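Local coordinates for cytosolic phospholipase A2 delta (Homo sapiens, PDB 5IZ5), which hydrolyses glycerophospholipids at the sn-2 position in a calcium-dependent manner, with a preference for linoleic acid there, at residues R605-Q611 / T641-L647. The protein carries 3 engineered substitutions. Numbering follows the deposited sequence.
Sequences RSPNFLQ and TPKEPRL
One side-chain amide, that of N608, ties two loops together from within: CA-to-CB points toward 641-647, chi1 t with chi2 13° lets ND2 donate to E644 O (2.8 Å, N-H...O 151°), and OD1 turns back to accept from L610 N (2.9 Å), which defines an Asx turn. The same residue opens a type I beta turn, N608 to Q611, closed by Q611 N to N608 O at 3.0 Å. Neither segment is a regular strand, yet they run antiparallel: S606 lies against L647 (CA-CA 5.2 Å), P607 against R646 (4.4 Å) and L610 against P642 (5.0 Å). A single beta bridge at P607/R646 is held by L647 N to S606 O (2.7 Å, 162°) and N608 N to P645 O (2.9 Å, 168°); the pair is thus non-hydrogen-bonded, where proline's missing NH costs nothing. In 641-647 a backbone bond from E644 N to T641 O (2.9 Å) bends the chain before P645. Beyond the bridge the backbones meet through a CA-H...O contact, Q611 CA to P642 O at 3.3 Å. L647 (chi1 m, chi2 t) sets CD1 4.4 Å from CE2 of F609, whose chi1 is p. This is plain loop packing away from the annotated sites: F609 and L610 rest on strand 499-501, L610, T641 and L647 meet F494 of strand 492-494, and L647 leads toward strand 649-650 in the mixed sheet of the catalytic domain.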
ATOM      1  N   ARG B 605      -0.647  10.603  -2.285  1.00 55.55           N
ATOM      2  CA  ARG B 605      -0.029  10.718  -0.965  1.00 58.55           C
ATOM      3  C   ARG B 605      -0.993  10.298   0.147  1.00 53.23           C
ATOM      4  O   ARG B 605      -1.443  11.100   0.967  1.00 57.29           O
ATOM      5  CB  ARG B 605       0.529  12.128  -0.760  1.00 64.02           C
ATOM      6  CG  ARG B 605       1.797  12.332  -1.568  1.00 69.46           C
ATOM      7  CD  ARG B 605       2.291  13.763  -1.539  1.00 73.64           C
ATOM      8  NE  ARG B 605       3.596  13.895  -2.189  1.00 77.70           N
ATOM      9  CZ  ARG B 605       4.361  14.984  -2.127  1.00 80.42           C
ATOM     10  NH1 ARG B 605       3.959  16.055  -1.448  1.00 81.25           N
ATOM     11  NH2 ARG B 605       5.535  15.007  -2.751  1.00 81.09           N
ATOM     12  N   SER B 606      -1.262   9.003   0.182  1.00 47.33           N
ATOM     13  CA  SER B 606      -2.298   8.464   1.047  1.00 44.51           C
ATOM     14  C   SER B 606      -1.871   8.482   2.504  1.00 41.10           C
ATOM     15  O   SER B 606      -0.751   8.098   2.822  1.00 38.60           O
ATOM     16  CB  SER B 606      -2.638   7.040   0.641  1.00 44.20           C
ATOM     17  OG  SER B 606      -3.219   7.031  -0.650  1.00 46.74           O
ATOM     18  N   PRO B 607      -2.761   8.943   3.395  1.00 38.24           N
ATOM     19  CA  PRO B 607      -2.466   8.840   4.817  1.00 37.40           C
ATOM     20  C   PRO B 607      -2.183   7.400   5.218  1.00 36.29           C
ATOM     21  O   PRO B 607      -2.870   6.488   4.756  1.00 36.92           O
ATOM     22  CB  PRO B 607      -3.756   9.343   5.474  1.00 37.65           C
ATOM     23  CG  PRO B 607      -4.335  10.285   4.475  1.00 36.82           C
ATOM     24  CD  PRO B 607      -4.029   9.652   3.146  1.00 37.65           C
ATOM     25  N   ASN B 608      -1.170   7.210   6.050  1.00 35.08           N
ATOM     26  CA  ASN B 608      -0.758   5.883   6.459  1.00 35.96           C
ATOM     27  C   ASN B 608      -1.562   5.383   7.657  1.00 35.30           C
ATOM     28  O   ASN B 608      -1.403   5.883   8.768  1.00 36.39           O
ATOM     29  CB  ASN B 608       0.726   5.902   6.810  1.00 35.93           C
ATOM     30  CG  ASN B 608       1.244   4.541   7.223  1.00 34.84           C
ATOM     31  OD1 ASN B 608       0.575   3.518   7.038  1.00 35.36           O
ATOM     32  ND2 ASN B 608       2.455   4.512   7.742  1.00 34.90           N
ATOM     33  N   PHE B 609      -2.405   4.377   7.434  1.00 35.06           N
ATOM     34  CA  PHE B 609      -3.197   3.793   8.521  1.00 34.21           C
ATOM     35  C   PHE B 609      -2.355   3.110   9.609  1.00 34.38           C
ATOM     36  O   PHE B 609      -2.851   2.843  10.697  1.00 31.89           O
ATOM     37  CB  PHE B 609      -4.307   2.858   7.988  1.00 36.60           C
ATOM     38  CG  PHE B 609      -3.831   1.771   7.058  1.00 36.63           C
ATOM     39  CD1 PHE B 609      -3.376   0.559   7.552  1.00 38.76           C
ATOM     40  CD2 PHE B 609      -3.892   1.945   5.682  1.00 39.28           C
ATOM     41  CE1 PHE B 609      -2.960  -0.447   6.688  1.00 37.73           C
ATOM     42  CE2 PHE B 609      -3.468   0.946   4.820  1.00 40.08           C
ATOM     43  CZ  PHE B 609      -3.004  -0.248   5.325  1.00 37.39           C
ATOM     44  N   LEU B 610      -1.083   2.841   9.323  1.00 34.58           N
ATOM     45  CA  LEU B 610      -0.168   2.315  10.327  1.00 36.44           C
ATOM     46  C   LEU B 610       0.486   3.386  11.211  1.00 36.79           C
ATOM     47  O   LEU B 610       1.227   3.037  12.134  1.00 37.15           O
ATOM     48  CB  LEU B 610       0.944   1.506   9.646  1.00 38.85           C
ATOM     49  CG  LEU B 610       0.521   0.358   8.728  1.00 40.75           C
ATOM     50  CD1 LEU B 610       1.744  -0.418   8.267  1.00 42.07           C
ATOM     51  CD2 LEU B 610      -0.465  -0.577   9.418  1.00 41.24           C
ATOM     52  N   GLN B 611       0.224   4.668  10.941  1.00 36.69           N
ATOM     53  CA  GLN B 611       0.952   5.758  11.604  1.00 38.69           C
ATOM     54  C   GLN B 611       1.026   5.618  13.127  1.00 38.91           C
ATOM     55  O   GLN B 611       0.020   5.396  13.798  1.00 39.32           O
ATOM     56  CB  GLN B 611       0.347   7.125  11.261  1.00 40.75           C
ATOM     57  CG  GLN B 611       1.130   8.283  11.876  1.00 42.11           C
ATOM     58  CD  GLN B 611       0.647   9.661  11.448  1.00 42.80           C
ATOM     59  OE1 GLN B 611      -0.368   9.813  10.768  1.00 43.25           O
ATOM     60  NE2 GLN B 611       1.369  10.678  11.876  1.00 46.41           N
ATOM     61  N   THR B 641       7.885   1.502   7.709  1.00 41.03           N
ATOM     62  CA  THR B 641       6.692   2.277   7.343  1.00 39.60           C
ATOM     63  C   THR B 641       5.801   2.787   8.502  1.00 40.86           C
ATOM     64  O   THR B 641       5.179   3.851   8.360  1.00 38.93           O
ATOM     65  CB  THR B 641       5.823   1.491   6.322  1.00 38.76           C
ATOM     66  OG1 THR B 641       6.587   1.249   5.134  1.00 40.12           O
ATOM     67  CG2 THR B 641       4.554   2.242   5.935  1.00 38.01           C
ATOM     68  N   PRO B 642       5.722   2.050   9.630  1.00 40.02           N
ATOM     69  CA  PRO B 642       4.807   2.474  10.695  1.00 42.88           C
ATOM     70  C   PRO B 642       4.978   3.927  11.136  1.00 44.62           C
ATOM     71  O   PRO B 642       3.991   4.586  11.439  1.00 46.06           O
ATOM     72  CB  PRO B 642       5.144   1.512  11.838  1.00 40.80           C
ATOM     73  CG  PRO B 642       5.538   0.267  11.134  1.00 41.24           C
ATOM     74  CD  PRO B 642       6.337   0.748   9.949  1.00 41.03           C
ATOM     75  N   LYS B 643       6.207   4.426  11.129  1.00 46.20           N
ATOM     76  CA  LYS B 643       6.468   5.793  11.557  1.00 48.86           C
ATOM     77  C   LYS B 643       6.162   6.876  10.515  1.00 48.50           C
ATOM     78  O   LYS B 643       6.234   8.057  10.844  1.00 47.96           O
ATOM     79  CB  LYS B 643       7.860   5.908  12.189  1.00 51.08           C
ATOM     80  CG  LYS B 643       8.852   6.909  11.636  1.00 56.09           C
ATOM     81  CD  LYS B 643       9.640   6.371  10.457  1.00 58.58           C
ATOM     82  CE  LYS B 643      10.554   7.447   9.894  1.00 62.19           C
ATOM     83  NZ  LYS B 643      11.235   6.992   8.650  1.00 65.59           N
ATOM     84  N   GLU B 644       5.777   6.497   9.292  1.00 45.51           N
ATOM     85  CA  GLU B 644       5.463   7.483   8.266  1.00 44.14           C
ATOM     86  C   GLU B 644       4.015   7.963   8.386  1.00 43.81           C
ATOM     87  O   GLU B 644       3.093   7.156   8.579  1.00 46.73           O
ATOM     88  CB  GLU B 644       5.731   6.899   6.874  1.00 44.90           C
ATOM     89  CG  GLU B 644       7.158   6.400   6.687  1.00 46.09           C
ATOM     90  CD  GLU B 644       8.182   7.523   6.583  1.00 47.31           C
ATOM     91  OE1 GLU B 644       9.376   7.203   6.529  1.00 49.11           O
ATOM     92  OE2 GLU B 644       7.816   8.718   6.562  1.00 48.54           O
ATOM     93  N   PRO B 645       3.805   9.287   8.292  1.00 44.64           N
ATOM     94  CA  PRO B 645       2.436   9.797   8.178  1.00 44.03           C
ATOM     95  C   PRO B 645       1.753   9.438   6.861  1.00 42.10           C
ATOM     96  O   PRO B 645       0.527   9.402   6.816  1.00 41.93           O
ATOM     97  CB  PRO B 645       2.594  11.324   8.270  1.00 45.53           C
ATOM     98  CG  PRO B 645       3.981  11.581   8.726  1.00 46.87           C
ATOM     99  CD  PRO B 645       4.803  10.367   8.428  1.00 46.19           C
ATOM    100  N   ARG B 646       2.527   9.145   5.816  1.00 40.70           N
ATOM    101  CA  ARG B 646       1.954   8.908   4.495  1.00 41.98           C
ATOM    102  C   ARG B 646       2.553   7.698   3.771  1.00 40.04           C
ATOM    103  O   ARG B 646       3.626   7.212   4.112  1.00 38.04           O
ATOM    104  CB  ARG B 646       2.107  10.155   3.625  1.00 45.27           C
ATOM    105  CG  ARG B 646       1.178  11.298   4.017  1.00 49.76           C
ATOM    106  CD  ARG B 646       1.271  12.506   3.110  1.00 54.58           C
ATOM    107  NE  ARG B 646       2.656  12.860   2.837  1.00 59.50           N
ATOM    108  CZ  ARG B 646       3.455  13.538   3.662  1.00 62.34           C
ATOM    109  NH1 ARG B 646       3.027  13.976   4.849  1.00 62.81           N
ATOM    110  NH2 ARG B 646       4.704  13.781   3.289  1.00 64.14           N
ATOM    111  N   LEU B 647       1.813   7.224   2.777  1.00 38.41           N
ATOM    112  CA  LEU B 647       2.239   6.143   1.901  1.00 38.85           C
ATOM    113  C   LEU B 647       2.481   6.704   0.514  1.00 38.70           C
ATOM    114  O   LEU B 647       2.023   7.799   0.193  1.00 40.20           O
ATOM    115  CB  LEU B 647       1.143   5.085   1.810  1.00 38.11           C
ATOM    116  CG  LEU B 647       0.696   4.485   3.139  1.00 38.46           C
ATOM    117  CD1 LEU B 647      -0.466   3.531   2.893  1.00 39.68           C
ATOM    118  CD2 LEU B 647       1.852   3.778   3.822  1.00 37.86           C
TER